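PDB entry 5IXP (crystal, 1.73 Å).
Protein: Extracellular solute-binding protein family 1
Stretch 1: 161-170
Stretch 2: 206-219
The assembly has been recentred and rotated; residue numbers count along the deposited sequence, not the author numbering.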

# COMPACT_ATOMS: atom_id res chain seq x y z
N SER A 161 27.33 -0.65 5.35
CA SER A 161 25.92 -0.32 5.17
C SER A 161 25.37 -1.01 3.94
O SER A 161 26.11 -1.31 2.99
N ALA A 162 24.07 -1.27 3.95
CA ALA A 162 23.37 -1.74 2.78
C ALA A 162 22.56 -0.59 2.17
O ALA A 162 22.41 0.48 2.76
N TRP A 163 22.04 -0.85 0.97
CA TRP A 163 21.28 0.16 0.25
C TRP A 163 19.82 0.19 0.70
O TRP A 163 19.25 1.26 0.91
N PHE A 164 19.21 -0.99 0.85
CA PHE A 164 17.81 -1.08 1.25
C PHE A 164 17.66 -2.19 2.29
O PHE A 164 18.58 -2.99 2.51
N ASP A 165 16.48 -2.25 2.91
CA ASP A 165 16.31 -3.13 4.07
C ASP A 165 16.15 -4.60 3.67
O ASP A 165 16.74 -5.47 4.32
N SER A 166 15.36 -4.93 2.64
CA SER A 166 15.20 -6.34 2.28
C SER A 166 14.88 -6.48 0.80
O SER A 166 14.31 -5.58 0.17
N ALA A 167 15.26 -7.64 0.24
CA ALA A 167 14.89 -7.96 -1.13
C ALA A 167 13.38 -8.03 -1.30
O ALA A 167 12.84 -7.60 -2.33
N VAL A 168 12.67 -8.56 -0.30
CA VAL A 168 11.23 -8.77 -0.44
C VAL A 168 10.51 -7.43 -0.60
O VAL A 168 9.65 -7.28 -1.47
N LEU A 169 10.84 -6.44 0.24
CA LEU A 169 10.13 -5.16 0.09
C LEU A 169 10.47 -4.49 -1.24
O LEU A 169 9.61 -3.82 -1.83
N THR A 170 11.70 -4.66 -1.73
CA THR A 170 12.03 -4.15 -3.06
C THR A 170 11.21 -4.86 -4.13
O THR A 170 10.73 -4.23 -5.09
N ALA A 206 20.41 -9.97 -8.32
CA ALA A 206 21.72 -9.40 -8.59
C ALA A 206 22.08 -8.32 -7.57
O ALA A 206 23.23 -8.23 -7.14
N ALA A 207 21.09 -7.52 -7.16
CA ALA A 207 21.34 -6.53 -6.12
C ALA A 207 21.76 -7.19 -4.81
O ALA A 207 22.68 -6.70 -4.13
N THR A 208 21.11 -8.30 -4.43
CA THR A 208 21.52 -8.99 -3.20
C THR A 208 22.93 -9.54 -3.34
O THR A 208 23.72 -9.50 -2.39
N GLU A 209 23.28 -10.05 -4.52
CA GLU A 209 24.64 -10.53 -4.73
C GLU A 209 25.65 -9.39 -4.66
O GLU A 209 26.82 -9.62 -4.35
N ASP A 210 25.22 -8.17 -4.95
CA ASP A 210 26.09 -7.01 -4.85
C ASP A 210 26.09 -6.40 -3.46
O ASP A 210 26.68 -5.33 -3.27
N GLY A 211 25.47 -7.05 -2.48
CA GLY A 211 25.49 -6.57 -1.12
C GLY A 211 24.54 -5.43 -0.83
O GLY A 211 24.70 -4.74 0.19
N LEU A 212 23.54 -5.21 -1.68
CA LEU A 212 22.68 -4.05 -1.52
C LEU A 212 21.59 -4.25 -0.48
O LEU A 212 20.96 -3.27 -0.08
N SER A 213 21.36 -5.48 -0.02
CA SER A 213 20.27 -5.77 0.91
C SER A 213 20.80 -5.95 2.32
O SER A 213 21.81 -6.61 2.54
N ALA A 214 20.09 -5.37 3.29
CA ALA A 214 20.38 -5.64 4.69
C ALA A 214 19.80 -6.96 5.17
O ALA A 214 20.10 -7.38 6.29
N LYS A 215 18.98 -7.63 4.35
CA LYS A 215 18.42 -8.95 4.66
C LYS A 215 17.54 -8.93 5.91
O LYS A 215 17.48 -9.91 6.66
N LEU A 216 16.82 -7.83 6.14
CA LEU A 216 16.03 -7.70 7.35
C LEU A 216 14.55 -7.89 7.03
O LEU A 216 13.97 -7.05 6.33
N PRO A 217 13.91 -8.95 7.52
CA PRO A 217 12.48 -9.15 7.24
C PRO A 217 11.65 -8.02 7.84
O PRO A 217 11.77 -7.70 9.02
N ALA A 218 10.80 -7.43 7.01
CA ALA A 218 9.99 -6.29 7.44
C ALA A 218 9.18 -6.64 8.68
O ALA A 218 8.62 -7.73 8.79
N TRP A 219 9.12 -5.69 9.62
CA TRP A 219 8.35 -5.76 10.87
C TRP A 219 8.95 -6.73 11.88
O TRP A 219 8.40 -6.87 12.97

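Backbone hydrogen bonds set the frame for the contact. Leu212 O is used twice, taking Trp163 N at 2.9 Å and Phe164 N at 3.0 Å, the second far straighter. Ala214 N returns a bond to Phe164 O at 2.9 Å, and Leu216 N gives a nearly linear one to Asp165 O at 3.0 Å. Lys215 N also lies 3.1 Å from Asp165 O, but at a poor angle; its bond goes instead to Ser213 OG, 2.9 Å away within its own stretch, with the serine chi1 at t.

Around this frame the apolar groups fit closely. Ala162 points toward the other stretch, its CB 3.9 Å from Ala214 CB. Trp163, chi1 t, also starts toward it and sets CB 3.9 Å from Leu212 CG, but the indole then leads away. Phe164 differs: its CB leaves sideways, and with chi1 at p the ring comes nearer. Leu212 O and Ser213 N lie over one face, Ala207 CB sits at the edge 4.1 Å from Phe164 CZ, and Phe164 CE2 meets Leu212 CB at 3.7 Å. Farther along, Leu169 (m, t) reaches Ala218, CD1 to CB 3.8 Å.

Ser166 is the polar centre of this corner. In the p rotamer, Ser166 OG caps the following helix by accepting from Leu169 N at 3.2 Å, donates to water 1 at 2.6 Å and accepts from water 2 at 2.9 Å. Water 1 donates in turn to Asp165 OD2 and Leu216 O, each 2.7 Å from its oxygen, so an aspartate whose CB points away is still tied to the opposing backbone. Water 2 accepts from Ala218 N at 3.0 Å. The rule is economical: one capping hydroxyl and two waters satisfy polar groups that the direct backbone bonds leave over.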

# COMPACT_ATOMS: atom_id res chain seq x y z
CB SER A 161 25.70 1.20 5.04
OG SER A 161 25.97 1.86 6.26
CB ALA A 162 22.45 -2.92 3.12
CB TRP A 163 21.40 -0.11 -1.25
CG TRP A 163 20.84 0.93 -2.18
CD1 TRP A 163 19.95 0.72 -3.21
CD2 TRP A 163 21.15 2.34 -2.21
NE1 TRP A 163 19.70 1.90 -3.87
CE2 TRP A 163 20.42 2.91 -3.28
CE3 TRP A 163 21.99 3.16 -1.45
CZ2 TRP A 163 20.50 4.26 -3.60
CZ3 TRP A 163 22.06 4.52 -1.77
CH2 TRP A 163 21.32 5.04 -2.84
CB PHE A 164 16.89 -1.34 0.04
CG PHE A 164 17.32 -2.50 -0.82
CD1 PHE A 164 17.06 -3.82 -0.42
CD2 PHE A 164 17.94 -2.29 -2.05
CE1 PHE A 164 17.44 -4.89 -1.22
CE2 PHE A 164 18.32 -3.35 -2.86
CZ PHE A 164 18.07 -4.66 -2.45
CB ASP A 165 15.14 -2.66 4.94
CG ASP A 165 13.82 -2.58 4.18
OD1 ASP A 165 13.82 -2.34 2.96
OD2 ASP A 165 12.77 -2.74 4.82
CB SER A 166 14.10 -7.04 3.11
OG SER A 166 12.78 -6.61 2.77
CB ALA A 167 15.54 -9.28 -1.55
CB VAL A 168 10.68 -9.58 0.75
CG1 VAL A 168 9.15 -9.49 0.81
CG2 VAL A 168 11.09 -11.04 0.61
CB LEU A 169 10.42 -4.22 1.27
CG LEU A 169 9.72 -4.56 2.59
CD1 LEU A 169 9.78 -3.39 3.57
CD2 LEU A 169 8.28 -5.00 2.37
CB THR A 170 13.53 -4.30 -3.33
OG1 THR A 170 14.28 -3.71 -2.26
CG2 THR A 170 13.91 -3.62 -4.65
CB ALA A 206 21.77 -8.85 -10.02
CB ALA A 207 20.09 -5.67 -5.90
CB THR A 208 20.55 -10.12 -2.83
OG1 THR A 208 20.63 -11.20 -3.79
CG2 THR A 208 19.11 -9.61 -2.74
CB GLU A 209 24.74 -11.26 -6.06
CG GLU A 209 23.96 -12.55 -6.10
CD GLU A 209 23.87 -13.14 -7.49
OE1 GLU A 209 24.21 -12.43 -8.46
OE2 GLU A 209 23.47 -14.32 -7.60
CB ASP A 210 25.69 -5.96 -5.90
CG ASP A 210 25.88 -6.46 -7.33
OD1 ASP A 210 26.76 -7.33 -7.54
OD2 ASP A 210 25.16 -5.98 -8.23
CB LEU A 212 22.04 -3.69 -2.87
CG LEU A 212 22.80 -2.70 -3.76
CD1 LEU A 212 24.29 -2.89 -3.75
CD2 LEU A 212 22.26 -2.70 -5.18
CB SER A 213 19.51 -7.04 0.50
OG SER A 213 18.55 -7.37 1.49
CB ALA A 214 19.85 -4.49 5.56
CB LYS A 215 19.52 -10.00 4.83
CG LYS A 215 20.61 -9.96 3.77
CD LYS A 215 21.82 -10.74 4.24
CE LYS A 215 22.94 -10.69 3.24
NZ LYS A 215 22.55 -11.38 1.98
CB LEU A 216 16.25 -6.34 7.99
CG LEU A 216 17.67 -6.14 8.51
CD1 LEU A 216 17.92 -4.66 8.68
CD2 LEU A 216 17.83 -6.89 9.83
CB PRO A 217 12.17 -10.49 7.90
CG PRO A 217 13.52 -11.16 8.04
CD PRO A 217 14.46 -10.04 8.33
CB ALA A 218 9.06 -5.86 6.32
CB TRP A 219 6.87 -6.12 10.63
CG TRP A 219 6.31 -5.30 9.49
CD1 TRP A 219 5.97 -5.75 8.25
CD2 TRP A 219 6.06 -3.89 9.49
NE1 TRP A 219 5.51 -4.71 7.48
CE2 TRP A 219 5.56 -3.56 8.22
CE3 TRP A 219 6.20 -2.88 10.44
CZ2 TRP A 219 5.19 -2.26 7.87
CZ3 TRP A 219 5.83 -1.59 10.10
CH2 TRP A 219 5.34 -1.29 8.82
O HOH W 1 12.27 -5.36 5.03
O HOH W 2 10.98 -8.39 4.19